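Local coordinates for thiamin pyrophosphokinase family protein (Enterococcus faecalis, PDB 3MEL) that probably transfers a pyrophosphate group from ATP to thiamin and binds thiamine diphosphate and magnesium, at the interface of chains A and B. Coordinates in Å, arbitrary orientation; residue numbers count along the deposited sequence, not the author numbering. Chains: chain A/B, Thiamin pyrophosphokinase family protein.

Contact 1: the interface of chains A and B. Residues chain A 113, 159-161, 185-186, 209; chain B 106-107, 110, 114.
The indole of B:Trp114 enters chain A edge-first. In the plane of its rim lie CD2 of A:Leu161 and the backbone nitrogen of A:Ser186, and one face, toward the ring's border, is approached by the carbonyl oxygen of B:Leu110 in its own chain. The benzo end reaches between two stretches of chain A: CE3 comes within 3.5 Å of the amide N of A:Ser186 in strand 185-188, while CH2 lies 3.5 Å from the carbonyl O of A:Cys160, at the end of strand 155-160. Beyond that tip, CH2 is 3.8 Å from the methyl CD2 of A:Leu161. The wedge thus combines apolar packing with an aromatic edge laid against backbone.

A polar anchor lies among these contacts. With OG anti to its backbone N (chi1 -178°), A:Ser186 sends its hydroxyl to the carbonyl O of B:Asp107 at 2.5 Å; the donor sits in the carbonyl plane on a lone pair, at a C=O...donor angle of 134°. Its CB meanwhile rests against CZ3 of the indole at 3.6 Å, and the same side chain thereby touches the first turn of helix 106-113, at B:Asp107, and the indole just beyond its end.

Between B:Asp107 and B:Trp114, B:Leu110 meets A:Leu113 tip to tip, CD1 to CD2 at 3.8 Å, and that CD1 also approaches CB of A:Cys159. Farther along, A:Ile209 and B:Ile106 cross at about a right angle, CD1 against CG2 at 3.9 Å.

Repeated by the two-fold axis, this patch sets helix 106-113 of each chain against strands of the other and against the end of its twin helix, and would help hold the two chains together if this pairing is the biological one.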
ATOM      1  N   LEU A 113       6.810   0.162  -3.241  1.00 32.08           N
ATOM      2  CA  LEU A 113       6.808   1.466  -2.593  1.00 28.28           C
ATOM      3  C   LEU A 113       8.091   1.857  -1.844  1.00 29.69           C
ATOM      4  O   LEU A 113       8.271   3.010  -1.498  1.00 32.83           O
ATOM      5  CB  LEU A 113       5.647   1.480  -1.607  1.00 30.98           C
ATOM      6  CG  LEU A 113       5.313   2.774  -0.891  1.00 30.30           C
ATOM      7  CD1 LEU A 113       4.941   3.814  -1.921  1.00 35.77           C
ATOM      8  CD2 LEU A 113       4.174   2.533   0.070  1.00 30.45           C
ATOM      9  N   CYS A 159       3.042  11.437   1.899  1.00 33.37           N
ATOM     10  CA  CYS A 159       3.204  10.203   2.638  1.00 31.12           C
ATOM     11  C   CYS A 159       4.650  10.125   3.091  1.00 30.05           C
ATOM     12  O   CYS A 159       5.549   9.967   2.276  1.00 36.06           O
ATOM     13  CB  CYS A 159       2.840   9.042   1.727  1.00 28.49           C
ATOM     14  SG  CYS A 159       1.142   9.154   1.145  1.00 28.02           S
ATOM     15  N   CYS A 160       4.883  10.316   4.381  1.00 27.74           N
ATOM     16  CA  CYS A 160       6.231  10.274   4.921  1.00 31.64           C
ATOM     17  C   CYS A 160       6.611   8.835   5.207  1.00 34.43           C
ATOM     18  O   CYS A 160       6.052   8.211   6.112  1.00 36.61           O
ATOM     19  CB  CYS A 160       6.311  11.095   6.204  1.00 32.39           C
ATOM     20  SG  CYS A 160       5.804  12.797   5.963  1.00 38.11           S
ATOM     21  N   LEU A 161       7.552   8.302   4.440  1.00 30.35           N
ATOM     22  CA  LEU A 161       7.890   6.900   4.566  1.00 32.76           C
ATOM     23  C   LEU A 161       8.745   6.669   5.812  1.00 38.37           C
ATOM     24  O   LEU A 161       8.823   5.542   6.358  1.00 37.34           O
ATOM     25  CB  LEU A 161       8.593   6.417   3.307  1.00 31.68           C
ATOM     26  CG  LEU A 161       7.744   6.606   2.052  1.00 33.85           C
ATOM     27  CD1 LEU A 161       8.543   6.208   0.818  1.00 33.52           C
ATOM     28  CD2 LEU A 161       6.433   5.823   2.168  1.00 29.88           C
ATOM     29  N   THR A 185       3.832   8.812   8.483  1.00 36.59           N
ATOM     30  CA  THR A 185       2.534   9.489   8.551  1.00 37.20           C
ATOM     31  C   THR A 185       2.048   9.835   7.155  1.00 35.42           C
ATOM     32  O   THR A 185       2.800  10.384   6.350  1.00 34.17           O
ATOM     33  CB  THR A 185       2.616  10.798   9.359  1.00 32.79           C
ATOM     34  OG1 THR A 185       3.074  10.517  10.687  1.00 37.27           O
ATOM     35  CG2 THR A 185       1.257  11.463   9.409  1.00 26.25           C
ATOM     36  N   SER A 186       0.790   9.519   6.874  1.00 34.88           N
ATOM     37  CA  SER A 186       0.239   9.744   5.545  1.00 31.73           C
ATOM     38  C   SER A 186      -0.730  10.904   5.566  1.00 31.79           C
ATOM     39  O   SER A 186      -1.902  10.728   5.896  1.00 30.94           O
ATOM     40  CB  SER A 186      -0.475   8.488   5.039  1.00 32.41           C
ATOM     41  OG  SER A 186      -0.970   8.673   3.725  1.00 36.02           O
ATOM     42  N   ILE A 209       1.927  11.594  -3.464  1.00 25.00           N
ATOM     43  CA  ILE A 209       0.935  10.787  -4.178  1.00 26.61           C
ATOM     44  C   ILE A 209      -0.256  11.603  -4.654  1.00 25.80           C
ATOM     45  O   ILE A 209      -0.863  12.317  -3.868  1.00 28.25           O
ATOM     46  CB  ILE A 209       0.413   9.605  -3.316  1.00 27.21           C
ATOM     47  CG1 ILE A 209       1.527   8.590  -3.039  1.00 26.86           C
ATOM     48  CG2 ILE A 209      -0.762   8.919  -3.996  1.00 26.29           C
ATOM     49  CD1 ILE A 209       1.087   7.443  -2.165  1.00 27.31           C
TER
ATOM     50  N   ILE B 106      -4.105   5.066  -2.422  1.00 32.65           N
ATOM     51  CA  ILE B 106      -2.991   4.484  -1.718  1.00 29.79           C
ATOM     52  C   ILE B 106      -2.490   5.378  -0.594  1.00 34.24           C
ATOM     53  O   ILE B 106      -1.851   4.895   0.358  1.00 35.50           O
ATOM     54  CB  ILE B 106      -1.868   4.166  -2.702  1.00 30.13           C
ATOM     55  CG1 ILE B 106      -2.299   2.988  -3.580  1.00 32.06           C
ATOM     56  CG2 ILE B 106      -0.564   3.873  -1.970  1.00 29.01           C
ATOM     57  CD1 ILE B 106      -1.247   2.532  -4.558  1.00 32.13           C
ATOM     58  N   ASP B 107      -2.773   6.676  -0.701  1.00 34.97           N
ATOM     59  CA  ASP B 107      -2.435   7.614   0.369  1.00 32.74           C
ATOM     60  C   ASP B 107      -3.358   7.354   1.550  1.00 33.94           C
ATOM     61  O   ASP B 107      -3.076   7.745   2.673  1.00 36.26           O
ATOM     62  CB  ASP B 107      -2.534   9.069  -0.109  1.00 32.82           C
ATOM     63  CG  ASP B 107      -3.947   9.476  -0.513  1.00 34.63           C
ATOM     64  OD1 ASP B 107      -4.723   8.615  -0.980  1.00 35.76           O
ATOM     65  OD2 ASP B 107      -4.274  10.676  -0.378  1.00 31.45           O
ATOM     66  N   LEU B 110      -2.060   3.778   3.084  1.00 30.81           N
ATOM     67  CA  LEU B 110      -0.926   4.026   3.970  1.00 31.10           C
ATOM     68  C   LEU B 110      -1.342   4.629   5.322  1.00 31.85           C
ATOM     69  O   LEU B 110      -0.838   4.245   6.377  1.00 29.97           O
ATOM     70  CB  LEU B 110       0.094   4.930   3.277  1.00 33.50           C
ATOM     71  CG  LEU B 110       0.805   4.315   2.078  1.00 28.45           C
ATOM     72  CD1 LEU B 110       1.980   5.173   1.705  1.00 23.93           C
ATOM     73  CD2 LEU B 110       1.255   2.932   2.485  1.00 26.82           C
ATOM     74  N   TRP B 114      -0.422   2.652   8.760  1.00 29.99           N
ATOM     75  CA  TRP B 114       0.427   3.305   9.741  1.00 30.68           C
ATOM     76  C   TRP B 114      -0.271   3.690  11.038  1.00 27.57           C
ATOM     77  O   TRP B 114       0.287   4.404  11.847  1.00 28.30           O
ATOM     78  CB  TRP B 114       1.079   4.531   9.118  1.00 29.56           C
ATOM     79  CG  TRP B 114       2.043   4.194   8.053  1.00 32.02           C
ATOM     80  CD1 TRP B 114       2.737   3.028   7.916  1.00 31.25           C
ATOM     81  CD2 TRP B 114       2.453   5.041   6.965  1.00 33.73           C
ATOM     82  NE1 TRP B 114       3.553   3.095   6.811  1.00 34.01           N
ATOM     83  CE2 TRP B 114       3.397   4.321   6.213  1.00 31.05           C
ATOM     84  CE3 TRP B 114       2.116   6.340   6.559  1.00 34.96           C
ATOM     85  CZ2 TRP B 114       4.005   4.853   5.090  1.00 28.79           C
ATOM     86  CZ3 TRP B 114       2.716   6.860   5.445  1.00 29.40           C
ATOM     87  CH2 TRP B 114       3.650   6.123   4.722  1.00 33.21           C
TER

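Contact 2: the interface of chains A and B. Residues chain A 135, 155-156, 188-189, 211-213; chain B 105-107.
In the thiamin pyrophosphokinase family a conserved Gly-Gly-Arg-x-Asp-His motif leads into a helix, here 106-113, and its arginine, B:Arg105, crosses into the beta-rich C-terminal part of chain A. The guanidinium lies flat on the phenol ring of A:Tyr155, the two planes only 6° apart. NH2 sits over the ring centre, 3.6 Å from the centroid, in a cation-pi contact, and CD2 of the tyrosine lies beneath the middle of the guanidinium. The arginine chain is bent at chi2 and again at chi3 (84°), which turns the flat group parallel to the ring while the side chain as a whole runs across it at about a right angle.

Several polar groups meet the nitrogens of the stacked guanidinium. NH1 is within hydrogen-bonding distance of the hydroxyl OG of A:Ser211, at 3.0 Å, and forms a salt bridge within its own chain to the carboxylate OD1 of B:Asp107, at 2.7 Å. NE faces OD1 of A:Asp213 at 3.4 Å, a longer salt bridge with the carboxylate plane turned 56° from the guanidinium. NH2 makes a weak hydrogen bond to OG of A:Ser189.

The carboxylate of B:Asp107 also reaches across to chain A: its OD2 accepts the backbone N-H of A:Ser189 at 3.1 Å, nearly along the C-O axis. One carboxylate therefore both steadies the arginine and ties the helix start to the turn after strand 185-188.

At the first residue of the helix, the N-H of B:Ile106 donates to the side-chain amide oxygen OD1 of A:Asn135, 3.2 Å away, approaching from above the carbonyl plane. The amide nitrogen ND2 lies alongside CG1 of the isoleucine, at 3.6 Å.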
ATOM      1  N   ASN A 135      -3.799   6.145  -9.128  1.00 33.13           N
ATOM      2  CA  ASN A 135      -2.695   6.625  -8.303  1.00 29.37           C
ATOM      3  C   ASN A 135      -1.473   6.970  -9.096  1.00 31.51           C
ATOM      4  O   ASN A 135      -1.194   6.355 -10.124  1.00 32.31           O
ATOM      5  CB  ASN A 135      -2.332   5.595  -7.232  1.00 26.72           C
ATOM      6  CG  ASN A 135      -3.380   5.491  -6.165  1.00 30.31           C
ATOM      7  OD1 ASN A 135      -3.455   6.338  -5.282  1.00 31.48           O
ATOM      8  ND2 ASN A 135      -4.215   4.466  -6.245  1.00 30.09           N
ATOM      9  N   TYR A 155      -6.758  14.519  -5.758  1.00 34.57           N
ATOM     10  CA  TYR A 155      -6.181  14.579  -4.423  1.00 30.16           C
ATOM     11  C   TYR A 155      -4.663  14.673  -4.422  1.00 30.55           C
ATOM     12  O   TYR A 155      -4.009  14.281  -5.381  1.00 30.67           O
ATOM     13  CB  TYR A 155      -6.668  13.390  -3.595  1.00 32.35           C
ATOM     14  CG  TYR A 155      -8.182  13.329  -3.499  1.00 38.86           C
ATOM     15  CD1 TYR A 155      -8.889  14.272  -2.747  1.00 39.57           C
ATOM     16  CD2 TYR A 155      -8.907  12.340  -4.157  1.00 39.44           C
ATOM     17  CE1 TYR A 155     -10.259  14.232  -2.658  1.00 37.20           C
ATOM     18  CE2 TYR A 155     -10.288  12.290  -4.068  1.00 42.19           C
ATOM     19  CZ  TYR A 155     -10.958  13.241  -3.312  1.00 44.01           C
ATOM     20  OH  TYR A 155     -12.335  13.212  -3.220  1.00 42.76           O
ATOM     21  N   LEU A 156      -4.116  15.222  -3.345  1.00 28.93           N
ATOM     22  CA  LEU A 156      -2.677  15.324  -3.158  1.00 28.61           C
ATOM     23  C   LEU A 156      -2.319  14.748  -1.782  1.00 30.16           C
ATOM     24  O   LEU A 156      -3.069  14.885  -0.825  1.00 33.23           O
ATOM     25  CB  LEU A 156      -2.242  16.790  -3.266  1.00 31.05           C
ATOM     26  CG  LEU A 156      -0.783  17.184  -2.997  1.00 32.12           C
ATOM     27  CD1 LEU A 156       0.216  16.480  -3.937  1.00 28.62           C
ATOM     28  CD2 LEU A 156      -0.617  18.695  -3.048  1.00 29.76           C
ATOM     29  N   ALA A 188      -2.966  12.555   3.704  1.00 30.23           N
ATOM     30  CA  ALA A 188      -3.682  12.198   2.508  1.00 30.72           C
ATOM     31  C   ALA A 188      -4.888  13.091   2.343  1.00 32.14           C
ATOM     32  O   ALA A 188      -5.237  13.835   3.249  1.00 36.47           O
ATOM     33  CB  ALA A 188      -4.109  10.760   2.599  1.00 31.51           C
ATOM     34  N   SER A 189      -5.509  13.027   1.170  1.00 36.25           N
ATOM     35  CA  SER A 189      -6.730  13.786   0.865  1.00 37.51           C
ATOM     36  C   SER A 189      -6.552  15.305   0.892  1.00 33.25           C
ATOM     37  O   SER A 189      -7.510  16.052   0.994  1.00 37.21           O
ATOM     38  CB  SER A 189      -7.888  13.348   1.762  1.00 34.76           C
ATOM     39  OG  SER A 189      -7.991  11.925   1.775  1.00 40.23           O
ATOM     40  N   SER A 211      -4.038  11.221  -6.565  1.00 26.83           N
ATOM     41  CA  SER A 211      -5.005  10.139  -6.676  1.00 28.33           C
ATOM     42  C   SER A 211      -6.370  10.690  -7.051  1.00 33.15           C
ATOM     43  O   SER A 211      -6.547  11.902  -7.102  1.00 33.77           O
ATOM     44  CB  SER A 211      -5.087   9.383  -5.348  1.00 31.74           C
ATOM     45  OG  SER A 211      -5.191  10.268  -4.225  1.00 33.89           O
ATOM     46  N   LYS A 212      -7.324   9.801  -7.325  1.00 33.99           N
ATOM     47  CA  LYS A 212      -8.710  10.196  -7.610  1.00 41.64           C
ATOM     48  C   LYS A 212      -9.673   9.048  -7.323  1.00 46.48           C
ATOM     49  O   LYS A 212      -9.238   7.915  -7.139  1.00 40.11           O
ATOM     50  CB  LYS A 212      -8.876  10.622  -9.067  1.00 42.43           C
ATOM     51  CG  LYS A 212      -8.857   9.458 -10.058  1.00 41.50           C
ATOM     52  CD  LYS A 212      -8.935   9.952 -11.492  1.00 42.31           C
ATOM     53  CE  LYS A 212      -8.630   8.847 -12.491  1.00 47.15           C
ATOM     54  NZ  LYS A 212      -8.561   9.364 -13.896  1.00 45.14           N
ATOM     55  N   ASP A 213     -10.977   9.324  -7.315  1.00 46.82           N
ATOM     56  CA  ASP A 213     -11.928   8.279  -6.943  1.00 50.47           C
ATOM     57  C   ASP A 213     -12.339   7.325  -8.077  1.00 53.09           C
ATOM     58  O   ASP A 213     -12.011   7.536  -9.241  1.00 48.52           O
ATOM     59  CB  ASP A 213     -13.144   8.856  -6.208  1.00 58.81           C
ATOM     60  CG  ASP A 213     -12.854   9.144  -4.735  1.00 58.37           C
ATOM     61  OD1 ASP A 213     -12.110   8.358  -4.093  1.00 46.00           O
ATOM     62  OD2 ASP A 213     -13.376  10.164  -4.228  1.00 56.62           O
TER
ATOM     63  N   ARG B 105      -7.458   4.353  -3.338  1.00 31.03           N
ATOM     64  CA  ARG B 105      -6.409   5.333  -3.085  1.00 30.19           C
ATOM     65  C   ARG B 105      -5.360   4.779  -2.115  1.00 31.43           C
ATOM     66  O   ARG B 105      -5.671   4.124  -1.125  1.00 27.48           O
ATOM     67  CB  ARG B 105      -6.986   6.657  -2.559  1.00 31.98           C
ATOM     68  CG  ARG B 105      -7.586   7.574  -3.615  1.00 32.42           C
ATOM     69  CD  ARG B 105      -9.055   7.950  -3.334  1.00 36.74           C
ATOM     70  NE  ARG B 105      -9.293   9.079  -2.420  1.00 36.88           N
ATOM     71  CZ  ARG B 105      -8.360   9.808  -1.807  1.00 36.33           C
ATOM     72  NH1 ARG B 105      -7.072   9.570  -1.988  1.00 38.97           N
ATOM     73  NH2 ARG B 105      -8.716  10.789  -0.996  1.00 38.81           N
ATOM     74  N   ILE B 106      -4.105   5.066  -2.422  1.00 32.65           N
ATOM     75  CA  ILE B 106      -2.991   4.484  -1.718  1.00 29.79           C
ATOM     76  C   ILE B 106      -2.490   5.378  -0.594  1.00 34.24           C
ATOM     77  O   ILE B 106      -1.851   4.895   0.358  1.00 35.50           O
ATOM     78  CB  ILE B 106      -1.868   4.166  -2.702  1.00 30.13           C
ATOM     79  CG1 ILE B 106      -2.299   2.988  -3.580  1.00 32.06           C
ATOM     80  CG2 ILE B 106      -0.564   3.873  -1.970  1.00 29.01           C
ATOM     81  CD1 ILE B 106      -1.247   2.532  -4.558  1.00 32.13           C
ATOM     82  N   ASP B 107      -2.773   6.676  -0.701  1.00 34.97           N
ATOM     83  CA  ASP B 107      -2.435   7.614   0.369  1.00 32.74           C
ATOM     84  C   ASP B 107      -3.358   7.354   1.550  1.00 33.94           C
ATOM     85  O   ASP B 107      -3.076   7.745   2.673  1.00 36.26           O
ATOM     86  CB  ASP B 107      -2.534   9.069  -0.109  1.00 32.82           C
ATOM     87  CG  ASP B 107      -3.947   9.476  -0.513  1.00 34.63           C
ATOM     88  OD1 ASP B 107      -4.723   8.615  -0.980  1.00 35.76           O
ATOM     89  OD2 ASP B 107      -4.274  10.676  -0.378  1.00 31.45           O
TER

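Contact 1 and contact 2 are about 10 Å apart, measured between the centres of their C-alpha atoms, and share B:Ile106 and B:Asp107 at the start of helix 106-113. Contact 2 holds the polar entry to that helix; contact 1 follows it toward its apolar exit. Strands 155-160, 185-188 and 206-211 of chain A supply residues to both, so one strand-built surface receives both the start of the helix and residues farther along it. The helix also carries B:His108, which lines the thiamine diphosphate pocket, so pairing of the chains may help set the position of a ligand-binding residue as well as joining the subunits.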